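Side-chain contact in endoglucanase E-5 (Thermobifida fusca, PDB 2CKS), which hydrolyses internal beta-1,4-glucosidic linkages in cellulose, lichenin and cereal beta-glucans, here as the isolated catalytic domain of glycoside hydrolase family 5: residues 77-80 / 81-85. Residues are numbered along the deposited sequence; the frame is centred on the assembly and turned at random. Where two conformers were deposited one is given.
Sequences GFTD and RMHQL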
# COMPACT_ATOMS: atom_id res chain seq x y z
N GLY A 77 2.30 -2.41 21.77
CA GLY A 77 2.71 -3.67 21.15
C GLY A 77 2.68 -3.59 19.63
O GLY A 77 3.59 -4.08 18.96
N PHE A 78 1.65 -2.97 19.08
CA PHE A 78 1.54 -2.83 17.63
C PHE A 78 2.62 -1.92 17.08
O PHE A 78 3.20 -2.21 16.03
CB PHE A 78 0.15 -2.36 17.19
CG PHE A 78 -0.86 -3.46 17.08
CD1 PHE A 78 -0.97 -4.21 15.91
CD2 PHE A 78 -1.69 -3.75 18.14
CE1 PHE A 78 -1.90 -5.24 15.83
CE2 PHE A 78 -2.62 -4.77 18.06
CZ PHE A 78 -2.73 -5.51 16.90
N THR A 79 2.92 -0.83 17.78
CA THR A 79 3.97 0.08 17.33
C THR A 79 5.33 -0.63 17.33
O THR A 79 6.10 -0.50 16.39
CB THR A 79 4.01 1.32 18.23
OG1 THR A 79 2.73 1.97 18.21
CG2 THR A 79 4.99 2.37 17.68
N ASP A 80 5.62 -1.39 18.39
CA ASP A 80 6.90 -2.08 18.48
C ASP A 80 7.03 -3.12 17.37
O ASP A 80 8.10 -3.29 16.81
CB ASP A 80 7.08 -2.74 19.85
CG ASP A 80 7.45 -1.74 20.93
OD1 ASP A 80 7.97 -0.64 20.60
OD2 ASP A 80 7.26 -1.97 22.14
N ARG A 81 5.94 -3.80 17.04
CA ARG A 81 5.99 -4.76 15.94
C ARG A 81 6.22 -4.07 14.59
O ARG A 81 6.93 -4.59 13.72
CB ARG A 81 4.74 -5.62 15.92
CG ARG A 81 4.66 -6.61 14.79
CD ARG A 81 5.85 -7.56 14.69
NE ARG A 81 5.50 -8.69 13.83
CZ ARG A 81 6.37 -9.50 13.25
NH1 ARG A 81 7.67 -9.34 13.38
NH2 ARG A 81 5.91 -10.49 12.50
N MET A 82 5.61 -2.90 14.41
CA MET A 82 5.80 -2.14 13.19
C MET A 82 7.26 -1.70 13.05
O MET A 82 7.83 -1.82 11.98
CB MET A 82 4.85 -0.95 13.13
CG MET A 82 3.39 -1.34 12.90
SD MET A 82 3.04 -2.12 11.31
CE MET A 82 2.96 -0.68 10.26
N HIS A 83 7.88 -1.23 14.13
CA HIS A 83 9.31 -0.91 14.11
C HIS A 83 10.11 -2.13 13.67
O HIS A 83 11.02 -2.02 12.85
CB HIS A 83 9.80 -0.51 15.49
CG HIS A 83 9.37 0.86 15.95
ND1 HIS A 83 9.46 1.99 15.16
CD2 HIS A 83 8.90 1.27 17.14
CE1 HIS A 83 9.05 3.03 15.85
NE2 HIS A 83 8.70 2.62 17.06
N GLN A 84 9.80 -3.28 14.25
CA GLN A 84 10.51 -4.50 13.93
C GLN A 84 10.35 -4.86 12.46
O GLN A 84 11.32 -5.21 11.80
CB GLN A 84 10.01 -5.64 14.81
CG GLN A 84 10.77 -6.92 14.67
CD GLN A 84 10.29 -7.93 15.67
OE1 GLN A 84 9.11 -8.27 15.70
NE2 GLN A 84 11.19 -8.38 16.55
N LEU A 85 9.13 -4.73 11.93
CA LEU A 85 8.88 -5.09 10.54
C LEU A 85 9.54 -4.09 9.58
O LEU A 85 10.01 -4.47 8.52
CB LEU A 85 7.39 -5.20 10.27
CG LEU A 85 6.69 -6.42 10.89
CD1 LEU A 85 5.18 -6.21 10.87
CD2 LEU A 85 7.08 -7.69 10.16
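The imidazole of His83 lies beside the side chain of Thr79, one helical turn back; Thr79 CG2 stands 3.8 Å from His83 NE2. Asp80 OD1 lies at the edge, near the ring plane, 4.1 Å from His83 CD2, with carboxylate and ring 36° apart, and the His126 ring meets that of His83. The guanidinium of Arg81 is covered on one face by Leu85 CD2, 3.6 Å above its centre. Arg81 starts with CG anti to the backbone N (chi1 177°) and then bends at chi2, which turns the chain along the helix so that NH1 can donate to Gln84 OE1 at 2.9 Å; the bond is bent (140°), its donor above the amide plane. NE forms a salt bridge with Asp40, and NH2 a hydrogen bond to Leu43 O, so each nitrogen has its own acceptor. Met82, flexible and apolar, suits the buried side against Leu62, Met64 and Ile36; its CG closely approaches Phe78 O (3.3 Å). Beneath run four i to i+4 backbone bonds, the straightest from His83 N to Thr79 O. This is helix 75-90 of a beta-alpha-beta unit in the (beta/alpha)8 barrel. Within it Thr79, its methyl beside the imidazole, bonds through OG1 to Pro75 O, and Asp80 pairs with Arg76. The two nitrogens of His83 instead serve His126 and Glu121, tying the helix to helix 112-126; Glu121 would probably favour a proton on NE2.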